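Local coordinates for CytC3 (Streptomyces, PDB 3GJA), which is a nonheme iron halogenase that probably chlorinates an unactivated methyl group of an amino acid tethered to a carrier protein, using 2-oxoglutarate and oxygen, at residues A[43-46]-A[47-51]; A[84-87]-A[88-92]; A[260-263]-A[264-267]. All blocks are in the same frame, centred on the assembly; numbering follows the deposited sequence.

Contact 1: residues A[43-46]-A[47-51]; sequences IIRR and QLLDR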
ATOM      1  N   ILE A  43       0.886 -15.750  11.954  1.00 34.47           N
ATOM      2  CA  ILE A  43       0.387 -15.075  13.143  1.00 34.76           C
ATOM      3  C   ILE A  43      -0.671 -14.045  12.755  1.00 33.24           C
ATOM      4  O   ILE A  43      -1.800 -14.087  13.253  1.00 33.90           O
ATOM      5  CB  ILE A  43       1.552 -14.396  13.914  1.00 33.83           C
ATOM      6  CG1 ILE A  43       2.531 -15.473  14.400  1.00 33.03           C
ATOM      7  CG2 ILE A  43       1.010 -13.603  15.099  1.00 37.64           C
ATOM      8  CD1 ILE A  43       3.835 -14.950  14.949  1.00 29.59           C
ATOM      9  N   ILE A  44      -0.301 -13.148  11.846  1.00 33.21           N
ATOM     10  CA  ILE A  44      -1.181 -12.080  11.367  1.00 33.20           C
ATOM     11  C   ILE A  44      -2.574 -12.558  10.961  1.00 34.25           C
ATOM     12  O   ILE A  44      -3.581 -11.929  11.294  1.00 33.07           O
ATOM     13  CB  ILE A  44      -0.555 -11.359  10.143  1.00 33.67           C
ATOM     14  CG1 ILE A  44       0.769 -10.711  10.542  1.00 32.44           C
ATOM     15  CG2 ILE A  44      -1.534 -10.324   9.573  1.00 31.03           C
ATOM     16  CD1 ILE A  44       1.553 -10.137   9.364  1.00 31.96           C
ATOM     17  N   ARG A  45      -2.622 -13.670  10.235  1.00 35.08           N
ATOM     18  CA  ARG A  45      -3.887 -14.217   9.757  1.00 36.40           C
ATOM     19  C   ARG A  45      -4.857 -14.438  10.915  1.00 37.29           C
ATOM     20  O   ARG A  45      -6.038 -14.098  10.815  1.00 37.93           O
ATOM     21  CB  ARG A  45      -3.629 -15.522   8.994  1.00 36.42           C
ATOM     22  CG  ARG A  45      -4.730 -15.925   8.020  1.00 37.82           C
ATOM     23  CD  ARG A  45      -5.779 -16.808   8.682  1.00 41.39           C
ATOM     24  NE  ARG A  45      -5.175 -17.998   9.282  1.00 39.79           N
ATOM     25  CZ  ARG A  45      -5.853 -18.898   9.982  1.00 40.14           C
ATOM     26  NH1 ARG A  45      -7.162 -18.753  10.163  1.00 38.90           N
ATOM     27  NH2 ARG A  45      -5.217 -19.921  10.536  1.00 39.79           N
ATOM     28  N   ARG A  46      -4.364 -14.992  12.019  1.00 37.68           N
ATOM     29  CA  ARG A  46      -5.222 -15.220  13.174  1.00 39.14           C
ATOM     30  C   ARG A  46      -5.578 -13.900  13.839  1.00 38.26           C
ATOM     31  O   ARG A  46      -6.716 -13.691  14.249  1.00 39.24           O
ATOM     32  CB  ARG A  46      -4.537 -16.102  14.218  1.00 40.29           C
ATOM     33  CG  ARG A  46      -4.253 -17.527  13.788  1.00 48.13           C
ATOM     34  CD  ARG A  46      -4.032 -18.391  15.027  1.00 53.35           C
ATOM     35  NE  ARG A  46      -3.211 -17.694  16.018  1.00 56.97           N
ATOM     36  CZ  ARG A  46      -1.899 -17.511  15.905  1.00 57.48           C
ATOM     37  NH1 ARG A  46      -1.251 -17.984  14.846  1.00 55.65           N
ATOM     38  NH2 ARG A  46      -1.243 -16.833  16.840  1.00 58.27           N
ATOM     39  N   GLN A  47      -4.597 -13.010  13.947  1.00 36.97           N
ATOM     40  CA  GLN A  47      -4.823 -11.727  14.589  1.00 37.09           C
ATOM     41  C   GLN A  47      -5.818 -10.829  13.864  1.00 37.50           C
ATOM     42  O   GLN A  47      -6.445  -9.973  14.485  1.00 37.02           O
ATOM     43  CB  GLN A  47      -3.489 -11.006  14.796  1.00 37.35           C
ATOM     44  CG  GLN A  47      -2.706 -11.571  15.976  1.00 35.24           C
ATOM     45  CD  GLN A  47      -1.296 -11.047  16.065  1.00 34.96           C
ATOM     46  OE1 GLN A  47      -0.624 -11.221  17.083  1.00 36.92           O
ATOM     47  NE2 GLN A  47      -0.830 -10.409  15.000  1.00 35.05           N
ATOM     48  N   LEU A  48      -5.974 -11.017  12.558  1.00 36.26           N
ATOM     49  CA  LEU A  48      -6.937 -10.206  11.822  1.00 36.81           C
ATOM     50  C   LEU A  48      -8.338 -10.508  12.365  1.00 37.30           C
ATOM     51  O   LEU A  48      -9.196  -9.636  12.402  1.00 36.89           O
ATOM     52  CB  LEU A  48      -6.884 -10.519  10.321  1.00 33.71           C
ATOM     53  CG  LEU A  48      -5.648 -10.089   9.521  1.00 31.73           C
ATOM     54  CD1 LEU A  48      -5.765 -10.617   8.101  1.00 29.15           C
ATOM     55  CD2 LEU A  48      -5.517  -8.564   9.512  1.00 31.84           C
ATOM     56  N   LEU A  49      -8.552 -11.748  12.798  1.00 38.10           N
ATOM     57  CA  LEU A  49      -9.841 -12.186  13.324  1.00 39.10           C
ATOM     58  C   LEU A  49     -10.327 -11.359  14.504  1.00 40.59           C
ATOM     59  O   LEU A  49     -11.527 -11.122  14.649  1.00 39.76           O
ATOM     60  CB  LEU A  49      -9.764 -13.662  13.733  1.00 41.21           C
ATOM     61  CG  LEU A  49     -10.125 -14.760  12.721  1.00 41.96           C
ATOM     62  CD1 LEU A  49     -10.243 -14.192  11.315  1.00 42.50           C
ATOM     63  CD2 LEU A  49      -9.082 -15.861  12.787  1.00 40.84           C
ATOM     64  N   ASP A  50      -9.392 -10.928  15.347  1.00 40.88           N
ATOM     65  CA  ASP A  50      -9.725 -10.123  16.521  1.00 40.89           C
ATOM     66  C   ASP A  50      -9.697  -8.640  16.171  1.00 40.55           C
ATOM     67  O   ASP A  50      -8.636  -8.067  15.931  1.00 42.19           O
ATOM     68  CB  ASP A  50      -8.744 -10.431  17.658  1.00 39.98           C
ATOM     69  CG  ASP A  50      -8.814  -9.418  18.792  1.00 40.18           C
ATOM     70  OD1 ASP A  50      -9.856  -8.755  18.957  1.00 41.24           O
ATOM     71  OD2 ASP A  50      -7.820  -9.295  19.533  1.00 43.34           O
ATOM     72  N   ARG A  51     -10.874  -8.026  16.146  1.00 41.32           N
ATOM     73  CA  ARG A  51     -10.995  -6.614  15.806  1.00 42.16           C
ATOM     74  C   ARG A  51     -11.235  -5.741  17.031  1.00 42.97           C
ATOM     75  O   ARG A  51     -11.566  -4.563  16.897  1.00 42.32           O
ATOM     76  CB  ARG A  51     -12.147  -6.409  14.808  1.00 42.19           C
ATOM     77  CG  ARG A  51     -11.942  -7.076  13.450  1.00 43.42           C
ATOM     78  CD  ARG A  51     -13.083  -6.748  12.479  1.00 43.05           C
ATOM     79  NE  ARG A  51     -13.147  -5.317  12.198  1.00 46.45           N
ATOM     80  CZ  ARG A  51     -12.350  -4.668  11.351  1.00 47.90           C
ATOM     81  NH1 ARG A  51     -11.415  -5.319  10.672  1.00 45.74           N
ATOM     82  NH2 ARG A  51     -12.472  -3.350  11.201  1.00 47.85           N
TER
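The carbonyl oxygen O of I44 accepts a hydrogen bond from N of L48 at 2.9 Å, the shortest link here between 43-46 and 47-51. The N-H points somewhat off its target (139°), and CG of L48 leans in at 3.3 Å from the same oxygen. One residue earlier, N of Q47 donates to O of I43 at 3.1 Å and much straighter, at 164°; N of R46 adds a weak bond to that oxygen. N of L49 reaches back only three residues, to O of R46 at 3.0 Å.

The chain of Q47, extended beyond CG, runs alongside I43 in the same direction. CG lies anti to the carbonyl carbon (chi1 -77°), and the terminal amide is carried to CG2 of I43, with OE1 at 3.5 Å and NE2 at 3.7 Å. With an alanine here, CG2 of I43 would probably lose the amide lying against it, and I74 in the adjoining loop its contact with the side chain.

I44 turns inward onto L76 and L77 of helix 75-82, and its CG2 meets CG of L48 at 4.1 Å. Cohesion in this part of helix 34-49 therefore rests on main-chain bonds and aliphatic contact, with no side-chain hydrogen bond across the contact.

Contact 2: residues A[84-87]-A[88-92]; sequences PEIV and DRVGS
D88 folds back over the first turn of helix 84-94, where its N donates to O of P84 at 2.8 Å. The side chain crowds the same carbonyl: CB lies 3.2 Å from O of P84, while OD2 stands 3.8 Å from CB of the proline. With CG anti to the carbonyl carbon (chi1 -67°), the carboxylate is directed along the helix toward P84. Its charge is met by other parts of the chain, OD1 forming a salt bridge to NE of R315 and OD2 accepting from N of F10.

V87 follows on the buried side. Its O receives N of G91 at 2.8 Å, and its side chain rests on L98 and T291. Next to it, CG2 of I86 lies beside CG2 of V90, the two side chains pointing the same way. I86 and V90 both press on V149 and Y260, so this face of the helix packs against the main antiparallel sheet of the double-stranded beta-helix, the barrel fold of the cupin clan.

R89 departs from the usual helix pattern. Its guanidinium is turned back by a bend at chi3 (-105°), and NE gives O of E85 a bond of 2.7 Å at 158°, near the planes of both groups; NH2 of R89 adds a weak one. A side chain thus takes the carbonyl that the backbone N four residues on would ordinarily bind. The carboxylate of E85 does not share in this, being paired with R83. Farther along, OG of S92 donates to O of D88 at 2.7 Å, a carbonyl that also accepts from N of S92, and the same hydroxyl is hydrogen-bonded to N of F12.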
ATOM      1  N   PRO A  84      12.676  -0.871   7.118  1.00 40.46           N
ATOM      2  CA  PRO A  84      13.704  -0.153   6.360  1.00 40.23           C
ATOM      3  C   PRO A  84      13.732  -0.655   4.919  1.00 40.54           C
ATOM      4  O   PRO A  84      13.924   0.121   3.977  1.00 39.42           O
ATOM      5  CB  PRO A  84      14.987  -0.502   7.109  1.00 40.36           C
ATOM      6  CG  PRO A  84      14.513  -0.635   8.520  1.00 38.60           C
ATOM      7  CD  PRO A  84      13.234  -1.418   8.369  1.00 38.31           C
ATOM      8  N   GLU A  85      13.543  -1.965   4.761  1.00 39.40           N
ATOM      9  CA  GLU A  85      13.535  -2.588   3.443  1.00 38.97           C
ATOM     10  C   GLU A  85      12.449  -1.974   2.562  1.00 38.70           C
ATOM     11  O   GLU A  85      12.539  -2.007   1.333  1.00 38.39           O
ATOM     12  CB  GLU A  85      13.332  -4.101   3.569  1.00 38.69           C
ATOM     13  CG  GLU A  85      14.468  -4.801   4.308  1.00 41.51           C
ATOM     14  CD  GLU A  85      14.277  -4.842   5.819  1.00 41.51           C
ATOM     15  OE1 GLU A  85      13.612  -3.949   6.384  1.00 40.12           O
ATOM     16  OE2 GLU A  85      14.807  -5.776   6.448  1.00 44.85           O
ATOM     17  N   ILE A  86      11.419  -1.414   3.188  1.00 37.78           N
ATOM     18  CA  ILE A  86      10.363  -0.764   2.429  1.00 37.45           C
ATOM     19  C   ILE A  86      10.590   0.743   2.399  1.00 38.09           C
ATOM     20  O   ILE A  86      10.702   1.344   1.328  1.00 38.71           O
ATOM     21  CB  ILE A  86       8.967  -1.042   3.028  1.00 34.73           C
ATOM     22  CG1 ILE A  86       8.571  -2.499   2.786  1.00 35.66           C
ATOM     23  CG2 ILE A  86       7.932  -0.121   2.391  1.00 34.07           C
ATOM     24  CD1 ILE A  86       7.210  -2.873   3.372  1.00 32.16           C
ATOM     25  N   VAL A  87      10.670   1.341   3.584  1.00 37.80           N
ATOM     26  CA  VAL A  87      10.856   2.779   3.739  1.00 38.34           C
ATOM     27  C   VAL A  87      12.079   3.373   3.035  1.00 39.12           C
ATOM     28  O   VAL A  87      11.975   4.417   2.396  1.00 38.52           O
ATOM     29  CB  VAL A  87      10.887   3.151   5.236  1.00 39.77           C
ATOM     30  CG1 VAL A  87      11.275   4.609   5.409  1.00 40.50           C
ATOM     31  CG2 VAL A  87       9.519   2.894   5.848  1.00 38.31           C
ATOM     32  N   ASP A  88      13.237   2.733   3.144  1.00 39.25           N
ATOM     33  CA  ASP A  88      14.409   3.277   2.466  1.00 41.43           C
ATOM     34  C   ASP A  88      14.198   3.285   0.953  1.00 41.47           C
ATOM     35  O   ASP A  88      14.649   4.198   0.259  1.00 41.06           O
ATOM     36  CB  ASP A  88      15.676   2.470   2.779  1.00 43.92           C
ATOM     37  CG  ASP A  88      16.105   2.581   4.231  1.00 44.16           C
ATOM     38  OD1 ASP A  88      15.662   3.523   4.921  1.00 42.89           O
ATOM     39  OD2 ASP A  88      16.900   1.723   4.671  1.00 45.39           O
ATOM     40  N   ARG A  89      13.517   2.265   0.438  1.00 42.34           N
ATOM     41  CA  ARG A  89      13.283   2.189  -0.999  1.00 41.90           C
ATOM     42  C   ARG A  89      12.242   3.198  -1.464  1.00 41.02           C
ATOM     43  O   ARG A  89      12.443   3.870  -2.474  1.00 40.95           O
ATOM     44  CB  ARG A  89      12.898   0.762  -1.407  1.00 42.92           C
ATOM     45  CG  ARG A  89      14.113  -0.165  -1.480  1.00 45.96           C
ATOM     46  CD  ARG A  89      13.799  -1.537  -2.048  1.00 44.71           C
ATOM     47  NE  ARG A  89      13.773  -2.544  -1.000  1.00 49.64           N
ATOM     48  CZ  ARG A  89      14.553  -3.621  -0.962  1.00 46.51           C
ATOM     49  NH1 ARG A  89      15.436  -3.853  -1.918  1.00 46.51           N
ATOM     50  NH2 ARG A  89      14.451  -4.464   0.048  1.00 48.24           N
ATOM     51  N   VAL A  90      11.141   3.322  -0.732  1.00 40.00           N
ATOM     52  CA  VAL A  90      10.121   4.287  -1.115  1.00 39.52           C
ATOM     53  C   VAL A  90      10.729   5.687  -1.020  1.00 41.13           C
ATOM     54  O   VAL A  90      10.523   6.529  -1.898  1.00 40.34           O
ATOM     55  CB  VAL A  90       8.892   4.214  -0.188  1.00 38.50           C
ATOM     56  CG1 VAL A  90       7.913   5.331  -0.533  1.00 34.26           C
ATOM     57  CG2 VAL A  90       8.215   2.861  -0.331  1.00 36.45           C
ATOM     58  N   GLY A  91      11.489   5.912   0.051  1.00 42.54           N
ATOM     59  CA  GLY A  91      12.132   7.197   0.277  1.00 41.74           C
ATOM     60  C   GLY A  91      13.046   7.623  -0.854  1.00 43.02           C
ATOM     61  O   GLY A  91      13.178   8.811  -1.126  1.00 41.07           O
ATOM     62  N   SER A  92      13.690   6.660  -1.504  1.00 43.11           N
ATOM     63  CA  SER A  92      14.571   6.965  -2.624  1.00 44.24           C
ATOM     64  C   SER A  92      13.746   7.473  -3.806  1.00 45.58           C
ATOM     65  O   SER A  92      14.282   8.088  -4.728  1.00 46.81           O
ATOM     66  CB  SER A  92      15.320   5.711  -3.069  1.00 43.75           C
ATOM     67  OG  SER A  92      15.910   5.046  -1.974  1.00 49.08           O
TER

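Contact 3: residues A[260-263]-A[264-267]; sequences YVPT and QVQV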
ATOM      1  N   TYR A 260       2.163   4.832   0.436  1.00 34.38           N
ATOM      2  CA  TYR A 260       2.913   5.971   0.942  1.00 35.14           C
ATOM      3  C   TYR A 260       2.777   7.256   0.148  1.00 36.35           C
ATOM      4  O   TYR A 260       2.525   7.249  -1.056  1.00 35.95           O
ATOM      5  CB  TYR A 260       4.397   5.616   1.043  1.00 34.30           C
ATOM      6  CG  TYR A 260       4.665   4.390   1.879  1.00 35.62           C
ATOM      7  CD1 TYR A 260       4.366   3.113   1.396  1.00 33.57           C
ATOM      8  CD2 TYR A 260       5.191   4.504   3.167  1.00 34.44           C
ATOM      9  CE1 TYR A 260       4.583   1.979   2.175  1.00 35.50           C
ATOM     10  CE2 TYR A 260       5.411   3.378   3.955  1.00 35.84           C
ATOM     11  CZ  TYR A 260       5.102   2.117   3.456  1.00 35.76           C
ATOM     12  OH  TYR A 260       5.289   1.009   4.247  1.00 34.80           O
ATOM     13  N   VAL A 261       2.984   8.360   0.850  1.00 37.07           N
ATOM     14  CA  VAL A 261       2.885   9.678   0.270  1.00 38.20           C
ATOM     15  C   VAL A 261       3.769  10.614   1.114  1.00 39.33           C
ATOM     16  O   VAL A 261       3.854  10.461   2.336  1.00 39.35           O
ATOM     17  CB  VAL A 261       1.406  10.122   0.298  1.00 39.44           C
ATOM     18  CG1 VAL A 261       1.095  10.876   1.587  1.00 36.90           C
ATOM     19  CG2 VAL A 261       1.084  10.915  -0.933  1.00 43.21           C
ATOM     20  N   PRO A 262       4.472  11.566   0.473  1.00 38.55           N
ATOM     21  CA  PRO A 262       5.324  12.485   1.236  1.00 38.83           C
ATOM     22  C   PRO A 262       4.479  13.405   2.111  1.00 37.55           C
ATOM     23  O   PRO A 262       3.301  13.612   1.828  1.00 37.88           O
ATOM     24  CB  PRO A 262       6.096  13.233   0.145  1.00 38.85           C
ATOM     25  CG  PRO A 262       5.153  13.223  -1.002  1.00 39.22           C
ATOM     26  CD  PRO A 262       4.615  11.805  -0.972  1.00 38.80           C
ATOM     27  N   THR A 263       5.081  13.939   3.173  1.00 37.21           N
ATOM     28  CA  THR A 263       4.395  14.819   4.132  1.00 37.01           C
ATOM     29  C   THR A 263       3.620  16.013   3.552  1.00 37.54           C
ATOM     30  O   THR A 263       2.612  16.444   4.110  1.00 36.30           O
ATOM     31  CB  THR A 263       5.396  15.372   5.178  1.00 37.55           C
ATOM     32  OG1 THR A 263       6.544  15.912   4.507  1.00 36.02           O
ATOM     33  CG2 THR A 263       5.838  14.275   6.137  1.00 38.32           C
ATOM     34  N   GLN A 264       4.107  16.555   2.448  1.00 37.41           N
ATOM     35  CA  GLN A 264       3.473  17.695   1.800  1.00 41.49           C
ATOM     36  C   GLN A 264       2.095  17.340   1.259  1.00 42.46           C
ATOM     37  O   GLN A 264       1.291  18.221   0.945  1.00 41.35           O
ATOM     38  CB  GLN A 264       4.362  18.165   0.660  1.00 43.93           C
ATOM     39  CG  GLN A 264       5.531  17.212   0.426  1.00 47.00           C
ATOM     40  CD  GLN A 264       5.645  16.804  -1.012  1.00 47.99           C
ATOM     41  OE1 GLN A 264       6.527  16.038  -1.381  1.00 49.97           O
ATOM     42  NE2 GLN A 264       4.746  17.315  -1.841  1.00 51.75           N
ATOM     43  N   VAL A 265       1.820  16.043   1.154  1.00 42.16           N
ATOM     44  CA  VAL A 265       0.538  15.594   0.635  1.00 41.35           C
ATOM     45  C   VAL A 265      -0.558  15.570   1.691  1.00 42.79           C
ATOM     46  O   VAL A 265      -0.320  15.223   2.851  1.00 43.74           O
ATOM     47  CB  VAL A 265       0.664  14.190   0.013  1.00 41.28           C
ATOM     48  CG1 VAL A 265      -0.710  13.683  -0.438  1.00 39.69           C
ATOM     49  CG2 VAL A 265       1.629  14.239  -1.155  1.00 39.26           C
ATOM     50  N   GLN A 266      -1.764  15.942   1.284  1.00 43.04           N
ATOM     51  CA  GLN A 266      -2.893  15.934   2.198  1.00 45.52           C
ATOM     52  C   GLN A 266      -3.677  14.628   2.082  1.00 44.30           C
ATOM     53  O   GLN A 266      -4.066  14.204   0.989  1.00 44.33           O
ATOM     54  CB  GLN A 266      -3.814  17.115   1.918  1.00 48.42           C
ATOM     55  CG  GLN A 266      -3.145  18.459   2.086  1.00 52.57           C
ATOM     56  CD  GLN A 266      -4.148  19.586   2.118  1.00 55.41           C
ATOM     57  OE1 GLN A 266      -4.897  19.737   3.086  1.00 57.79           O
ATOM     58  NE2 GLN A 266      -4.184  20.377   1.054  1.00 56.65           N
ATOM     59  N   VAL A 267      -3.905  14.001   3.226  1.00 41.97           N
ATOM     60  CA  VAL A 267      -4.625  12.747   3.290  1.00 40.54           C
ATOM     61  C   VAL A 267      -6.031  13.019   3.777  1.00 41.41           C
ATOM     62  O   VAL A 267      -6.231  13.711   4.772  1.00 41.13           O
ATOM     63  CB  VAL A 267      -3.914  11.772   4.242  1.00 40.06           C
ATOM     64  CG1 VAL A 267      -4.725  10.488   4.407  1.00 39.70           C
ATOM     65  CG2 VAL A 267      -2.530  11.469   3.693  1.00 39.26           C
TER
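V261 and V265 meet across a reverse turn with their methyls pressed together. CG2 of V261 lies 3.3 Å from CG1 of V265 and 3.4 Å from its CG2, both closer than usual van der Waals contact. V265 is in a relaxed conformation, CG1 anti to the backbone N, whereas V261 has its chi1 at 91°, well away from a staggered position. The side chains meet at a slant, and the unusual torsion of V261 goes with the close approach. The other methyl of V261, CG1, reaches CG2 of V267 more comfortably, at 4.2 Å.

The ring of P262 is touched from two directions. CG2 of V265 comes to CG of the proline at 3.7 Å, and the amide of Q264 brings OE1 to the CB–CG edge of the ring, 3.2 Å from both carbons. That amide is placed by a chi1 of 7°, nearly eclipsing CG with the backbone N, followed by a further bend at chi2; this conformation looks strained. W134 also packs on P262 and V265.

The side chain of T263 packs on N97 and L99, while the carbonyl O of T263 accepts a hydrogen bond from NE2 of H299.

N of V265 donates a hydrogen bond to O of P262 at 2.9 Å, and CB of V265 sits 3.3 Å from the same oxygen. T263 and Q264 occupy the corners of the loop so closed, a type I beta turn, through which strand 253-262 of the cupin-type barrel leads into the short strand 266-267, itself paired antiparallel with strand 132-133.

Contact 1 lies at the surface on helix 34-49, while contacts 2 and 3 are buried nearer the middle of the chain. Centres of contacts 1 and 2 are about 26 Å apart, and neither of the others touches contact 1. Contacts 2 and 3 do meet: CG2 of I86 packs 3.4 Å from OH of Y260, joining helix 84-94 to the barrel strand 253-262. Both helical contacts lean on main-chain bonds, but contact 2 adds a guanidinium-to-carbonyl bond within the helix and a salt bridge from D88 to R315. Contact 3 has one backbone bond across its segments and relies otherwise on close valine and proline packing.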